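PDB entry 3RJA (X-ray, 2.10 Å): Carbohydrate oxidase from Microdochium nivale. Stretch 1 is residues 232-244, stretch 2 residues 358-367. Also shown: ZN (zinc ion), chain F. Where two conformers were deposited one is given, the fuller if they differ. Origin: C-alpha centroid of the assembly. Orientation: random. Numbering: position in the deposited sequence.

Stretch 1 232-244: AVEDYARWVAPRE
Stretch 2, residues 358-367: DVHGGKNSQV

The C-terminal end of a helix is met here by a glycine-rich loop and its type I turn, in a contact held mainly by backbone carbonyls of stretch 1, two direct hydrogen bonds and bridging waters.

Residues 232-239 are helical, and Val240 is the first to leave helical phi/psi. Ala241 (-44/114) and Pro242 (-63/158) then extend the chain. Stretch 2 leaves its strand at Val359 and turns from Gly362 to Ser365, closed by Ser365 N to Gly362 O at 3.1 Å. In register, Arg238 CA lies 4.1 Å from Gly362 CA, and Arg243 CA 4.9 Å from Asn364 CA.

At the buried end, Val359 (chi1 t) points toward the helix, its CG1 3.7 Å from Ala237 CB; the methyl of Ala237 packs against it. Gly362 adopts 109/159, where a CB would jam against the preceding carbonyl and also lie 2.4 Å from Ala237 O. Without one, Gly362 CA makes a CA-H...O contact with Ala237 O at 3.6 Å.

Lys363 N (chi1 t) donates to Arg238 O, a carbonyl of the helix's last turn (3.0 Å, 160°); beyond the helix, Asn364, chi1 m and chi2 -60°, donates through ND2 to Ala241 O (3.0 Å, 153°). One water links Ala237 O to Gly361 O, 2.8 Å from each; a second accepts from Asn364 N at 2.8 Å and lies 2.7 Å from Ala241 O. A third accepts from Lys363 NZ (2.7 Å) and Asn364 ND2 (2.9 Å), with a weak bond to Trp239 O at 3.5 Å.

Arg238 directs CA-to-CB away from the loop (chi1 t, chi2 t, chi3 m), and its NH2 forms a salt bridge with Glu234 OE2 at 2.8 Å. Farther along, Arg243 CA makes a CA-H...O contact with Asn364 O at 3.5 Å. Arg243 NE (t, t, t) and Gln366 NE2 (t, p) approach to 3.4 Å, but both are donors and do not bond.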

# COMPACT_ATOMS: atom_id res chain seq x y z
N ALA A 232 -16.78 15.93 12.90
CA ALA A 232 -15.86 17.03 13.19
C ALA A 232 -14.50 16.82 12.52
O ALA A 232 -13.87 17.75 12.03
CB ALA A 232 -15.69 17.20 14.74
N VAL A 233 -14.04 15.57 12.48
CA VAL A 233 -12.74 15.29 11.86
C VAL A 233 -12.85 15.49 10.35
O VAL A 233 -11.94 16.05 9.74
CB VAL A 233 -12.21 13.89 12.22
CG1 VAL A 233 -10.87 13.60 11.48
CG2 VAL A 233 -12.05 13.74 13.76
N GLU A 234 -13.98 15.12 9.74
CA GLU A 234 -14.10 15.31 8.30
C GLU A 234 -14.07 16.79 7.95
O GLU A 234 -13.43 17.17 6.93
CB GLU A 234 -15.31 14.63 7.67
CG GLU A 234 -15.38 14.96 6.15
CD GLU A 234 -16.37 14.11 5.37
OE1 GLU A 234 -16.48 12.89 5.69
OE2 GLU A 234 -17.02 14.66 4.41
N ASP A 235 -14.72 17.61 8.78
CA ASP A 235 -14.74 19.07 8.56
C ASP A 235 -13.33 19.63 8.56
O ASP A 235 -12.95 20.41 7.66
CB ASP A 235 -15.55 19.81 9.66
CG ASP A 235 -17.05 19.54 9.58
OD1 ASP A 235 -17.54 19.16 8.50
OD2 ASP A 235 -17.74 19.73 10.61
N TYR A 236 -12.59 19.29 9.61
CA TYR A 236 -11.23 19.78 9.78
C TYR A 236 -10.38 19.29 8.59
O TYR A 236 -9.62 20.06 7.99
CB TYR A 236 -10.68 19.30 11.12
CG TYR A 236 -9.24 19.69 11.37
CD1 TYR A 236 -8.89 21.00 11.78
CD2 TYR A 236 -8.21 18.75 11.22
CE1 TYR A 236 -7.55 21.35 12.02
CE2 TYR A 236 -6.88 19.09 11.48
CZ TYR A 236 -6.55 20.38 11.87
OH TYR A 236 -5.22 20.70 12.08
N ALA A 237 -10.55 18.02 8.23
CA ALA A 237 -9.81 17.45 7.10
C ALA A 237 -10.13 18.22 5.81
O ALA A 237 -9.22 18.67 5.09
CB ALA A 237 -10.13 15.95 6.95
N ARG A 238 -11.42 18.41 5.53
CA ARG A 238 -11.80 18.94 4.23
C ARG A 238 -11.37 20.39 4.08
O ARG A 238 -10.80 20.76 3.06
CB ARG A 238 -13.31 18.79 4.00
CG ARG A 238 -13.75 19.28 2.63
CD ARG A 238 -15.23 19.00 2.41
NE ARG A 238 -15.63 17.60 2.61
CZ ARG A 238 -15.32 16.60 1.77
NH1 ARG A 238 -14.58 16.82 0.69
NH2 ARG A 238 -15.75 15.38 2.00
N TRP A 239 -11.58 21.19 5.12
CA TRP A 239 -11.47 22.64 4.99
C TRP A 239 -10.35 23.38 5.71
O TRP A 239 -10.09 24.53 5.38
CB TRP A 239 -12.80 23.26 5.40
CG TRP A 239 -13.93 22.96 4.43
CD1 TRP A 239 -13.99 23.29 3.09
CD2 TRP A 239 -15.17 22.31 4.74
NE1 TRP A 239 -15.21 22.88 2.55
CE2 TRP A 239 -15.95 22.28 3.55
CE3 TRP A 239 -15.71 21.75 5.92
CZ2 TRP A 239 -17.23 21.69 3.50
CZ3 TRP A 239 -16.99 21.17 5.87
CH2 TRP A 239 -17.74 21.15 4.66
N VAL A 240 -9.71 22.74 6.70
CA VAL A 240 -8.83 23.45 7.64
C VAL A 240 -7.42 22.87 7.74
O VAL A 240 -6.44 23.64 7.74
CB VAL A 240 -9.45 23.48 9.08
CG1 VAL A 240 -8.58 24.35 10.05
CG2 VAL A 240 -10.90 23.99 9.05
N ALA A 241 -7.31 21.55 7.90
CA ALA A 241 -6.03 20.89 8.15
C ALA A 241 -4.87 21.42 7.26
O ALA A 241 -4.89 21.27 6.03
CB ALA A 241 -6.16 19.35 8.02
N PRO A 242 -3.87 22.08 7.89
CA PRO A 242 -2.74 22.54 7.11
C PRO A 242 -2.00 21.35 6.49
O PRO A 242 -2.14 20.23 6.94
CB PRO A 242 -1.86 23.24 8.15
CG PRO A 242 -2.85 23.68 9.20
CD PRO A 242 -3.80 22.52 9.28
N ARG A 243 -1.26 21.64 5.43
CA ARG A 243 -0.37 20.69 4.77
C ARG A 243 0.49 19.90 5.75
O ARG A 243 0.61 18.68 5.62
CB ARG A 243 0.54 21.46 3.81
CG ARG A 243 1.27 20.61 2.83
CD ARG A 243 2.28 21.44 2.01
NE ARG A 243 3.08 20.55 1.19
CZ ARG A 243 4.29 20.83 0.72
NH1 ARG A 243 4.88 22.00 0.99
NH2 ARG A 243 4.93 19.92 -0.02
N GLU A 244 1.08 20.59 6.73
CA GLU A 244 2.02 19.98 7.68
C GLU A 244 1.42 18.88 8.61
O GLU A 244 2.16 18.18 9.31
CB GLU A 244 2.64 21.07 8.59
CG GLU A 244 3.60 22.05 7.91
CD GLU A 244 2.86 23.06 7.00
OE1 GLU A 244 1.66 23.35 7.25
OE2 GLU A 244 3.50 23.56 6.05
N ASP A 358 -7.86 7.10 7.47
CA ASP A 358 -6.75 7.97 7.07
C ASP A 358 -7.23 9.22 6.34
O ASP A 358 -8.03 9.15 5.43
CB ASP A 358 -5.73 7.21 6.23
CG ASP A 358 -4.85 6.32 7.08
OD1 ASP A 358 -5.35 5.24 7.48
OD2 ASP A 358 -3.70 6.71 7.40
N VAL A 359 -6.71 10.37 6.77
CA VAL A 359 -6.99 11.64 6.12
C VAL A 359 -6.14 11.75 4.84
O VAL A 359 -4.98 12.21 4.86
CB VAL A 359 -6.84 12.81 7.12
CG1 VAL A 359 -6.94 14.16 6.43
CG2 VAL A 359 -7.91 12.68 8.23
N HIS A 360 -6.74 11.35 3.74
CA HIS A 360 -6.08 11.11 2.45
C HIS A 360 -6.20 12.36 1.58
O HIS A 360 -5.22 12.86 1.06
CB HIS A 360 -6.75 9.86 1.82
CG HIS A 360 -6.35 9.53 0.41
ND1 HIS A 360 -7.00 10.05 -0.70
CD2 HIS A 360 -5.44 8.65 -0.07
CE1 HIS A 360 -6.47 9.55 -1.80
NE2 HIS A 360 -5.54 8.68 -1.45
N GLY A 361 -7.42 12.88 1.45
CA GLY A 361 -7.66 14.07 0.67
C GLY A 361 -7.87 15.29 1.55
O GLY A 361 -7.38 15.35 2.70
N GLY A 362 -8.61 16.27 1.02
CA GLY A 362 -8.83 17.51 1.75
C GLY A 362 -8.07 18.65 1.08
O GLY A 362 -7.10 18.42 0.35
N LYS A 363 -8.51 19.87 1.36
CA LYS A 363 -7.99 21.07 0.69
C LYS A 363 -6.44 21.16 0.66
O LYS A 363 -5.85 21.45 -0.39
CB LYS A 363 -8.57 22.33 1.33
CG LYS A 363 -8.37 23.59 0.51
CD LYS A 363 -7.81 24.72 1.35
CE LYS A 363 -8.86 25.76 1.68
NZ LYS A 363 -8.20 27.02 2.14
N ASN A 364 -5.80 20.94 1.80
CA ASN A 364 -4.34 21.12 1.86
C ASN A 364 -3.53 19.82 1.76
O ASN A 364 -2.31 19.79 2.00
CB ASN A 364 -3.97 21.95 3.09
CG ASN A 364 -4.74 23.28 3.13
OD1 ASN A 364 -4.61 24.08 2.23
ND2 ASN A 364 -5.57 23.47 4.15
N SER A 365 -4.21 18.73 1.38
CA SER A 365 -3.51 17.46 1.25
C SER A 365 -2.69 17.46 -0.02
O SER A 365 -3.23 17.66 -1.13
CB SER A 365 -4.47 16.27 1.28
OG SER A 365 -3.76 15.07 0.97
N GLN A 366 -1.39 17.22 0.11
CA GLN A 366 -0.53 17.09 -1.07
C GLN A 366 -0.94 15.93 -2.03
O GLN A 366 -0.70 15.98 -3.24
CB GLN A 366 0.93 16.95 -0.60
CG GLN A 366 1.97 17.26 -1.64
CD GLN A 366 1.90 18.65 -2.29
OE1 GLN A 366 2.32 18.78 -3.42
NE2 GLN A 366 1.39 19.67 -1.60
N VAL A 367 -1.58 14.89 -1.49
CA VAL A 367 -2.03 13.78 -2.33
C VAL A 367 -2.98 14.26 -3.44
O VAL A 367 -2.94 13.75 -4.58
CB VAL A 367 -2.78 12.68 -1.49
CG1 VAL A 367 -3.46 11.64 -2.43
CG2 VAL A 367 -1.84 12.03 -0.48
ZN ZN F . -19.71 19.57 10.33
O HOH W 1 -6.89 17.10 4.82
O HOH W 2 -6.84 20.38 4.32
O HOH W 3 -7.06 25.94 4.38